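Local coordinates for GDP-6-deoxy-D-mannose reductase (Pseudomonas aeruginosa, PDB 6X3B), which probably reduces GDP-4-dehydro-6-deoxy-D-mannose to GDP-rhamnose with NADPH, a step toward the O-antigen of the bacterial lipopolysaccharide, at residues D59-D64 with P93-Q98; L102-L107 with E159-Q164. One frame throughout, in Å; residues are numbered along the deposited sequence.

Contact 1 (D59-D64 with P93-Q98). With NDP (NADPH dihydro-nicotinamide-adenine-dinucleotide phosphate), chain E.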
ATOM      1  N   ASP A  59     -13.200  -5.802  18.982  1.00 24.71           N
ATOM      2  CA  ASP A  59     -13.051  -4.653  18.103  1.00 23.31           C
ATOM      3  C   ASP A  59     -11.591  -4.589  17.678  1.00 19.41           C
ATOM      4  O   ASP A  59     -10.708  -4.436  18.525  1.00 23.40           O
ATOM      5  CB  ASP A  59     -13.469  -3.364  18.813  1.00 26.17           C
ATOM      6  CG  ASP A  59     -13.624  -2.199  17.861  1.00 33.19           C
ATOM      7  OD1 ASP A  59     -12.912  -2.165  16.830  1.00 25.45           O
ATOM      8  OD2 ASP A  59     -14.461  -1.316  18.150  1.00 35.71           O
ATOM      9  N   LEU A  60     -11.348  -4.663  16.369  1.00 22.19           N
ATOM     10  CA  LEU A  60      -9.984  -4.640  15.856  1.00 22.07           C
ATOM     11  C   LEU A  60      -9.280  -3.328  16.154  1.00 26.70           C
ATOM     12  O   LEU A  60      -8.038  -3.292  16.189  1.00 21.56           O
ATOM     13  CB  LEU A  60     -10.002  -4.926  14.356  1.00 23.50           C
ATOM     14  CG  LEU A  60     -10.310  -6.390  14.019  1.00 26.11           C
ATOM     15  CD1 LEU A  60     -10.595  -6.588  12.551  1.00 30.42           C
ATOM     16  CD2 LEU A  60      -9.170  -7.284  14.452  1.00 25.33           C
ATOM     17  N   LEU A  61     -10.042  -2.257  16.383  1.00 20.10           N
ATOM     18  CA  LEU A  61      -9.490  -0.983  16.819  1.00 27.24           C
ATOM     19  C   LEU A  61      -9.035  -0.980  18.273  1.00 25.82           C
ATOM     20  O   LEU A  61      -8.394  -0.011  18.688  1.00 27.97           O
ATOM     21  CB  LEU A  61     -10.536   0.115  16.637  1.00 22.60           C
ATOM     22  CG  LEU A  61     -10.958   0.407  15.197  1.00 25.59           C
ATOM     23  CD1 LEU A  61     -12.116   1.387  15.186  1.00 32.01           C
ATOM     24  CD2 LEU A  61      -9.786   0.972  14.436  1.00 22.63           C
ATOM     25  N   GLU A  62      -9.369  -2.001  19.062  1.00 23.05           N
ATOM     26  CA  GLU A  62      -9.089  -1.995  20.500  1.00 22.57           C
ATOM     27  C   GLU A  62      -8.213  -3.195  20.850  1.00 25.61           C
ATOM     28  O   GLU A  62      -8.731  -4.302  21.060  1.00 23.50           O
ATOM     29  CB  GLU A  62     -10.389  -2.029  21.309  1.00 28.39           C
ATOM     30  CG  GLU A  62     -10.896  -0.660  21.761  1.00 40.32           C
ATOM     31  CD  GLU A  62     -10.089  -0.046  22.921  1.00 50.63           C
ATOM     32  OE1 GLU A  62      -9.605  -0.793  23.803  1.00 52.36           O
ATOM     33  OE2 GLU A  62      -9.940   1.198  22.949  1.00 58.02           O
ATOM     34  N   PRO A  63      -6.889  -3.029  20.923  1.00 25.26           N
ATOM     35  CA  PRO A  63      -6.014  -4.175  21.223  1.00 28.43           C
ATOM     36  C   PRO A  63      -6.389  -4.950  22.483  1.00 29.81           C
ATOM     37  O   PRO A  63      -6.216  -6.175  22.507  1.00 28.46           O
ATOM     38  CB  PRO A  63      -4.631  -3.522  21.342  1.00 30.36           C
ATOM     39  CG  PRO A  63      -4.693  -2.354  20.406  1.00 28.76           C
ATOM     40  CD  PRO A  63      -6.123  -1.836  20.518  1.00 30.66           C
ATOM     41  N   ASP A  64      -6.914  -4.298  23.524  1.00 26.69           N
ATOM     42  CA  ASP A  64      -7.268  -5.055  24.732  1.00 35.24           C
ATOM     43  C   ASP A  64      -8.394  -6.050  24.499  1.00 24.07           C
ATOM     44  O   ASP A  64      -8.507  -7.020  25.254  1.00 29.57           O
ATOM     45  CB  ASP A  64      -7.679  -4.126  25.876  1.00 37.09           C
ATOM     46  CG  ASP A  64      -6.578  -3.185  26.278  1.00 40.95           C
ATOM     47  OD1 ASP A  64      -5.396  -3.512  26.021  1.00 44.86           O
ATOM     48  OD2 ASP A  64      -6.897  -2.113  26.836  1.00 49.71           O
ATOM     49  N   PRO A  93     -12.432   8.617   5.276  1.00 19.60           N
ATOM     50  CA  PRO A  93     -11.266   7.798   4.871  1.00 17.27           C
ATOM     51  C   PRO A  93     -10.376   7.407   6.037  1.00 18.23           C
ATOM     52  O   PRO A  93      -9.865   6.287   6.073  1.00 19.75           O
ATOM     53  CB  PRO A  93     -10.522   8.705   3.864  1.00 15.73           C
ATOM     54  CG  PRO A  93     -11.548   9.727   3.403  1.00 25.37           C
ATOM     55  CD  PRO A  93     -12.485   9.927   4.589  1.00 20.01           C
ATOM     56  N   ALA A  94     -10.179   8.305   7.005  1.00 19.67           N
ATOM     57  CA  ALA A  94      -9.345   7.982   8.151  1.00 20.47           C
ATOM     58  C   ALA A  94      -9.870   6.764   8.889  1.00 20.14           C
ATOM     59  O   ALA A  94      -9.100   5.855   9.228  1.00 20.43           O
ATOM     60  CB  ALA A  94      -9.263   9.176   9.099  1.00 21.79           C
ATOM     61  N   ARG A  95     -11.184   6.716   9.127  1.00 19.88           N
ATOM     62  CA  ARG A  95     -11.745   5.576   9.844  1.00 17.58           C
ATOM     63  C   ARG A  95     -11.600   4.295   9.044  1.00 20.01           C
ATOM     64  O   ARG A  95     -11.393   3.220   9.614  1.00 19.89           O
ATOM     65  CB  ARG A  95     -13.224   5.820  10.177  1.00 24.97           C
ATOM     66  CG  ARG A  95     -13.844   4.692  11.018  1.00 28.88           C
ATOM     67  CD  ARG A  95     -14.897   5.249  11.990  1.00 37.35           C
ATOM     68  NE  ARG A  95     -15.186   4.307  13.075  1.00 53.80           N
ATOM     69  CZ  ARG A  95     -14.608   4.325  14.276  1.00 44.18           C
ATOM     70  NH1 ARG A  95     -13.701   5.246  14.580  1.00 40.49           N
ATOM     71  NH2 ARG A  95     -14.951   3.415  15.179  1.00 53.15           N
ATOM     72  N   THR A  96     -11.749   4.370   7.722  1.00 18.80           N
ATOM     73  CA  THR A  96     -11.552   3.164   6.924  1.00 21.17           C
ATOM     74  C   THR A  96     -10.092   2.709   6.977  1.00 19.74           C
ATOM     75  O   THR A  96      -9.808   1.509   7.096  1.00 17.27           O
ATOM     76  CB  THR A  96     -12.036   3.410   5.494  1.00 21.25           C
ATOM     77  OG1 THR A  96     -13.468   3.352   5.494  1.00 20.79           O
ATOM     78  CG2 THR A  96     -11.498   2.347   4.521  1.00 21.98           C
ATOM     79  N   LEU A  97      -9.152   3.658   6.956  1.00 17.93           N
ATOM     80  CA  LEU A  97      -7.749   3.283   7.088  1.00 19.84           C
ATOM     81  C   LEU A  97      -7.466   2.702   8.462  1.00 21.67           C
ATOM     82  O   LEU A  97      -6.747   1.706   8.571  1.00 18.19           O
ATOM     83  CB  LEU A  97      -6.838   4.485   6.815  1.00 19.82           C
ATOM     84  CG  LEU A  97      -6.865   4.962   5.366  1.00 17.33           C
ATOM     85  CD1 LEU A  97      -6.119   6.296   5.278  1.00 22.62           C
ATOM     86  CD2 LEU A  97      -6.233   3.920   4.428  1.00 23.33           C
ATOM     87  N   GLN A  98      -8.035   3.303   9.521  1.00 21.78           N
ATOM     88  CA  GLN A  98      -7.831   2.788  10.871  1.00 18.58           C
ATOM     89  C   GLN A  98      -8.324   1.353  10.990  1.00 20.54           C
ATOM     90  O   GLN A  98      -7.612   0.484  11.506  1.00 18.29           O
ATOM     91  CB  GLN A  98      -8.539   3.676  11.912  1.00 19.21           C
ATOM     92  CG  GLN A  98      -8.030   5.145  11.996  1.00 22.17           C
ATOM     93  CD  GLN A  98      -6.640   5.252  12.593  1.00 31.35           C
ATOM     94  OE1 GLN A  98      -6.089   4.266  13.103  1.00 40.52           O
ATOM     95  NE2 GLN A  98      -6.051   6.439  12.516  1.00 34.72           N
TER
HETATM   96  PA  NDP E 401     -19.149  -7.215   5.603  1.00 21.80           P
HETATM   97  O1A NDP E 401     -19.094  -5.726   5.646  1.00 23.53           O
HETATM   98  O2A NDP E 401     -20.440  -7.871   5.246  1.00 22.50           O
HETATM   99  O5B NDP E 401     -18.621  -7.809   6.994  1.00 27.13           O
HETATM  100  C5B NDP E 401     -17.569  -7.110   7.701  1.00 20.47           C
HETATM  101  C4B NDP E 401     -17.259  -7.850   8.978  1.00 20.02           C
HETATM  102  O4B NDP E 401     -16.188  -7.168   9.679  1.00 22.91           O
HETATM  103  C3B NDP E 401     -18.415  -7.969   9.984  1.00 22.43           C
HETATM  104  O3B NDP E 401     -18.446  -9.264  10.571  1.00 22.16           O
HETATM  105  C2B NDP E 401     -18.092  -6.881  11.000  1.00 21.46           C
HETATM  106  O2B NDP E 401     -18.622  -7.217  12.280  1.00 26.18           O
HETATM  107  C1B NDP E 401     -16.572  -6.949  11.016  1.00 19.96           C
HETATM  108  N9A NDP E 401     -15.931  -5.733  11.497  1.00 21.41           N
HETATM  109  C8A NDP E 401     -16.029  -4.478  10.951  1.00 17.72           C
HETATM  110  N7A NDP E 401     -15.346  -3.573  11.604  1.00 19.45           N
HETATM  111  C5A NDP E 401     -14.761  -4.273  12.649  1.00 20.24           C
HETATM  112  C6A NDP E 401     -13.914  -3.879  13.701  1.00 22.50           C
HETATM  113  N6A NDP E 401     -13.517  -2.618  13.845  1.00 21.00           N
HETATM  114  N1A NDP E 401     -13.508  -4.825  14.581  1.00 22.93           N
HETATM  115  C2A NDP E 401     -13.935  -6.080  14.397  1.00 20.34           C
HETATM  116  N3A NDP E 401     -14.729  -6.569  13.449  1.00 21.88           N
HETATM  117  C4A NDP E 401     -15.114  -5.606  12.594  1.00 17.17           C
HETATM  118  O3  NDP E 401     -18.022  -7.745   4.597  1.00 26.26           O
HETATM  119  PN  NDP E 401     -18.081  -8.882   3.471  1.00 20.98           P
HETATM  120  O1N NDP E 401     -18.346 -10.192   4.134  1.00 20.71           O
HETATM  121  O2N NDP E 401     -19.006  -8.433   2.391  1.00 22.22           O
HETATM  122  O5D NDP E 401     -16.575  -8.857   2.923  1.00 23.08           O
HETATM  123  C5D NDP E 401     -15.618  -9.794   3.473  1.00 21.17           C
HETATM  124  C4D NDP E 401     -14.243  -9.449   2.958  1.00 20.26           C
HETATM  125  O4D NDP E 401     -14.234  -9.572   1.514  1.00 21.16           O
HETATM  126  C3D NDP E 401     -13.754  -8.027   3.267  1.00 22.64           C
HETATM  127  O3D NDP E 401     -12.366  -8.016   3.573  1.00 21.25           O
HETATM  128  C2D NDP E 401     -14.068  -7.294   1.965  1.00 23.21           C
HETATM  129  O2D NDP E 401     -13.252  -6.151   1.763  1.00 19.46           O
HETATM  130  C1D NDP E 401     -13.793  -8.374   0.924  1.00 21.46           C
HETATM  131  N1N NDP E 401     -14.552  -8.154  -0.342  1.00 23.98           N
HETATM  132  C2N NDP E 401     -15.904  -8.359  -0.399  1.00 20.99           C
HETATM  133  C3N NDP E 401     -16.591  -8.311  -1.581  1.00 24.23           C
HETATM  134  C7N NDP E 401     -18.070  -8.282  -1.530  1.00 32.54           C
HETATM  135  O7N NDP E 401     -18.717  -8.155  -2.575  1.00 27.43           O
HETATM  136  N7N NDP E 401     -18.660  -8.398  -0.349  1.00 26.16           N
HETATM  137  C4N NDP E 401     -15.812  -8.290  -2.852  1.00 26.82           C
HETATM  138  C5N NDP E 401     -14.378  -8.016  -2.668  1.00 25.21           C
HETATM  139  C6N NDP E 401     -13.900  -7.738  -1.477  1.00 22.78           C
HETATM  140  P2B NDP E 401     -19.727  -6.141  12.760  1.00 31.55           P
HETATM  141  O1X NDP E 401     -20.195  -6.616  14.119  1.00 34.59           O
HETATM  142  O2X NDP E 401     -19.040  -4.794  12.831  1.00 43.01           O
HETATM  143  O3X NDP E 401     -20.838  -6.162  11.732  1.00 33.57           O
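Leu61 carries the direct packing of this contact, reaching from the adenine-binding loop to the first turns of helix 93-114. Its two methyl groups part company: CD1 lies over one face of the Arg95 guanidinium, 3.5 Å from NH2, while CD2 settles on the backbone of Gln98, 3.7 Å from its O, and meets Gln98 CB. Arg95 arrives at about a right angle to the leucine. Its CG stands anti to the backbone N (chi1 -176°), and a bend at chi2 lets the long chain run toward the loop. The charge of Arg95 lies near that of Asp59 without pairing, with NH2 5.6 Å from OD2.

Polar bonds belong to the loop and the cofactor. The backbone N of Leu60 donates to adenine N1A of NADPH over 2.8 Å, almost perfectly straight at 179°. Beside it, N6A of the adenine donates to Asp59 OD1 at 3.1 Å. The same OD1 takes the backbone N of Leu61 from above the carboxylate plane, closing an Asx turn at 2.9 Å, and Glu62 N to Asp59 O completes a type I beta turn. The side chain of Leu60 lies over a face of the base, with CD1 above C2A.

A donor and an acceptor thus match the Watson-Crick edge of adenine, as in many Rossmann-fold enzymes, and the Asx turn fixes the carboxylate that reads the amino group. The contact with the helix itself is small, a van der Waals packing of one leucine's methyls on a guanidinium face and a helix backbone.

Contact 2 (L102-L107 with E159-Q164)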
ATOM      1  N   LEU A 102      -4.840  -0.318  10.409  1.00 17.13           N
ATOM      2  CA  LEU A 102      -4.429  -0.408  11.805  1.00 19.99           C
ATOM      3  C   LEU A 102      -5.129  -1.568  12.510  1.00 19.43           C
ATOM      4  O   LEU A 102      -4.551  -2.186  13.407  1.00 20.37           O
ATOM      5  CB  LEU A 102      -4.691   0.918  12.521  1.00 19.27           C
ATOM      6  CG  LEU A 102      -3.593   1.979  12.309  1.00 23.21           C
ATOM      7  CD1 LEU A 102      -2.255   1.452  12.820  1.00 23.27           C
ATOM      8  CD2 LEU A 102      -3.442   2.364  10.846  1.00 24.88           C
ATOM      9  N   GLY A 103      -6.366  -1.878  12.120  1.00 18.60           N
ATOM     10  CA  GLY A 103      -7.034  -3.041  12.690  1.00 19.11           C
ATOM     11  C   GLY A 103      -6.332  -4.338  12.317  1.00 22.17           C
ATOM     12  O   GLY A 103      -6.193  -5.246  13.143  1.00 19.96           O
ATOM     13  N   THR A 104      -5.877  -4.438  11.071  1.00 18.43           N
ATOM     14  CA  THR A 104      -5.106  -5.608  10.670  1.00 21.36           C
ATOM     15  C   THR A 104      -3.798  -5.693  11.448  1.00 16.53           C
ATOM     16  O   THR A 104      -3.403  -6.774  11.911  1.00 16.65           O
ATOM     17  CB  THR A 104      -4.866  -5.556   9.169  1.00 18.41           C
ATOM     18  OG1 THR A 104      -6.137  -5.688   8.518  1.00 18.55           O
ATOM     19  CG2 THR A 104      -3.912  -6.687   8.726  1.00 14.88           C
ATOM     20  N   LEU A 105      -3.140  -4.553  11.652  1.00 20.26           N
ATOM     21  CA  LEU A 105      -1.923  -4.548  12.450  1.00 18.15           C
ATOM     22  C   LEU A 105      -2.201  -4.981  13.882  1.00 22.49           C
ATOM     23  O   LEU A 105      -1.430  -5.756  14.465  1.00 17.42           O
ATOM     24  CB  LEU A 105      -1.282  -3.166  12.439  1.00 16.89           C
ATOM     25  CG  LEU A 105      -0.108  -3.030  13.419  1.00 20.82           C
ATOM     26  CD1 LEU A 105       1.126  -3.881  12.995  1.00 23.09           C
ATOM     27  CD2 LEU A 105       0.274  -1.572  13.586  1.00 24.46           C
ATOM     28  N   ASN A 106      -3.290  -4.479  14.484  1.00 21.29           N
ATOM     29  CA  ASN A 106      -3.596  -4.906  15.843  1.00 17.75           C
ATOM     30  C   ASN A 106      -3.823  -6.409  15.899  1.00 17.77           C
ATOM     31  O   ASN A 106      -3.345  -7.083  16.821  1.00 20.42           O
ATOM     32  CB  ASN A 106      -4.817  -4.157  16.392  1.00 18.76           C
ATOM     33  CG  ASN A 106      -4.539  -2.694  16.627  1.00 27.11           C
ATOM     34  OD1 ASN A 106      -3.386  -2.293  16.822  1.00 22.21           O
ATOM     35  ND2 ASN A 106      -5.597  -1.879  16.619  1.00 20.52           N
ATOM     36  N   LEU A 107      -4.555  -6.954  14.928  1.00 19.45           N
ATOM     37  CA  LEU A 107      -4.749  -8.405  14.878  1.00 19.26           C
ATOM     38  C   LEU A 107      -3.416  -9.145  14.766  1.00 18.41           C
ATOM     39  O   LEU A 107      -3.172 -10.126  15.475  1.00 18.79           O
ATOM     40  CB  LEU A 107      -5.653  -8.758  13.707  1.00 17.83           C
ATOM     41  CG  LEU A 107      -5.813 -10.242  13.409  1.00 16.90           C
ATOM     42  CD1 LEU A 107      -6.535 -10.927  14.578  1.00 19.73           C
ATOM     43  CD2 LEU A 107      -6.600 -10.360  12.112  1.00 14.38           C
ATOM     44  N   GLU A 159      -2.491  -5.392   2.410  1.00 14.62           N
ATOM     45  CA  GLU A 159      -1.744  -6.431   1.698  1.00 21.09           C
ATOM     46  C   GLU A 159      -0.252  -6.311   1.976  1.00 20.29           C
ATOM     47  O   GLU A 159       0.407  -7.281   2.366  1.00 15.71           O
ATOM     48  CB  GLU A 159      -1.966  -6.312   0.186  1.00 23.00           C
ATOM     49  CG  GLU A 159      -3.282  -6.777  -0.394  1.00 23.70           C
ATOM     50  CD  GLU A 159      -3.234  -6.754  -1.923  1.00 24.40           C
ATOM     51  OE1 GLU A 159      -2.109  -6.717  -2.479  1.00 22.59           O
ATOM     52  OE2 GLU A 159      -4.292  -6.791  -2.584  1.00 19.13           O
ATOM     53  N   SER A 160       0.295  -5.112   1.752  1.00 18.20           N
ATOM     54  CA  SER A 160       1.724  -4.865   1.944  1.00 15.47           C
ATOM     55  C   SER A 160       2.142  -5.159   3.376  1.00 16.65           C
ATOM     56  O   SER A 160       3.161  -5.826   3.623  1.00 17.37           O
ATOM     57  CB  SER A 160       2.049  -3.403   1.597  1.00 19.58           C
ATOM     58  OG  SER A 160       1.568  -3.085   0.318  1.00 31.60           O
ATOM     59  N   LEU A 161       1.357  -4.660   4.337  1.00 14.38           N
ATOM     60  CA  LEU A 161       1.628  -4.911   5.745  1.00 15.21           C
ATOM     61  C   LEU A 161       1.673  -6.410   6.037  1.00 18.48           C
ATOM     62  O   LEU A 161       2.654  -6.915   6.608  1.00 18.55           O
ATOM     63  CB  LEU A 161       0.569  -4.218   6.617  1.00 12.81           C
ATOM     64  CG  LEU A 161       0.694  -4.537   8.116  1.00 22.38           C
ATOM     65  CD1 LEU A 161       2.005  -3.958   8.676  1.00 19.97           C
ATOM     66  CD2 LEU A 161      -0.528  -4.008   8.904  1.00 19.09           C
ATOM     67  N   CYS A 162       0.619  -7.143   5.646  1.00 15.96           N
ATOM     68  CA  CYS A 162       0.607  -8.586   5.923  1.00 16.51           C
ATOM     69  C   CYS A 162       1.801  -9.291   5.282  1.00 17.51           C
ATOM     70  O   CYS A 162       2.432 -10.156   5.904  1.00 18.18           O
ATOM     71  CB  CYS A 162      -0.689  -9.208   5.433  1.00 17.16           C
ATOM     72  SG  CYS A 162      -2.095  -8.668   6.427  1.00 19.95           S
ATOM     73  N   LEU A 163       2.127  -8.936   4.045  1.00 19.07           N
ATOM     74  CA  LEU A 163       3.256  -9.586   3.395  1.00 20.75           C
ATOM     75  C   LEU A 163       4.568  -9.195   4.044  1.00 20.99           C
ATOM     76  O   LEU A 163       5.490 -10.021   4.118  1.00 20.27           O
ATOM     77  CB  LEU A 163       3.269  -9.253   1.906  1.00 18.96           C
ATOM     78  CG  LEU A 163       2.119  -9.858   1.104  1.00 18.06           C
ATOM     79  CD1 LEU A 163       2.008  -9.201  -0.257  1.00 20.18           C
ATOM     80  CD2 LEU A 163       2.278 -11.391   0.982  1.00 19.78           C
ATOM     81  N   GLN A 164       4.670  -7.952   4.526  1.00 17.79           N
ATOM     82  CA  GLN A 164       5.842  -7.543   5.297  1.00 17.34           C
ATOM     83  C   GLN A 164       5.969  -8.355   6.575  1.00 19.55           C
ATOM     84  O   GLN A 164       7.082  -8.753   6.954  1.00 19.73           O
ATOM     85  CB  GLN A 164       5.776  -6.051   5.623  1.00 21.51           C
ATOM     86  CG  GLN A 164       6.954  -5.512   6.430  1.00 18.12           C
ATOM     87  CD  GLN A 164       6.626  -5.300   7.898  1.00 18.31           C
ATOM     88  OE1 GLN A 164       7.245  -5.910   8.783  1.00 25.25           O
ATOM     89  NE2 GLN A 164       5.639  -4.454   8.170  1.00 18.99           N
TER
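Two neighbouring helices of the Rossmann-like nucleotide-binding domain, 93-114 and 150-169, pack here side by side in a buried contact. In this family of NAD(P)-dependent epimerases and dehydratases, such helices cover one face of the parallel sheet. Their short segments run almost in the same direction, crossing at -19° with axes 10.1 Å apart, and four residues make the joint: Thr104 and Leu105 on one helix, Leu161 and Cys162 on the other.

Leu161 points across the gap at its partner helix. Because its CG is anti to the backbone N (chi1 174°), the branch extends outward and CD2 comes to rest against Leu105 CB at 3.7 Å, close also to Leu105 N at 3.8 Å. It is therefore the root of Leu105, and not its branched end, that receives the methyl. Leu101 and Leu108 of helix 93-114 also touch Leu161.

The second pair lies deeper, nearer the sheet, where Phe120 and Tyr122 of strand 119-123 pack on Cys162. Thr104 divides its two branches between different tasks. Its hydroxyl is hydrogen-bonded to His79 of strand 76-79 and to Asn100 O one turn back in the helix, so the buried polar atom is satisfied within its own surroundings. The methyl is turned to the neighbouring helix. Leu105 also packs on Ala94 of the second subunit, so helix 93-114 serves the domain interior and the dimer interface at once. The Thr104 methyl makes the tightest approach of the joint: with CG2 anti to the backbone N, it stands 3.5 Å from Cys162 SG.

In the fold
Contact 1 precedes contact 2 along the chain, and their centres lie 12 Å apart on the same side of the chain's centre. Helix 93-114 is common to both: its first turns meet the adenine loop, while its middle packs on helix 150-169. The two contacts touch directly. Gln98 O and Gly103 N form a probable hydrogen bond within the helix, and a probable bond from Asn106 ND2 to Leu60 O ties the loop to the helix. Both contacts also reach the second subunit. One helix thereby joins the cofactor's adenine site, the packed layer beside the sheet and the dimer interface.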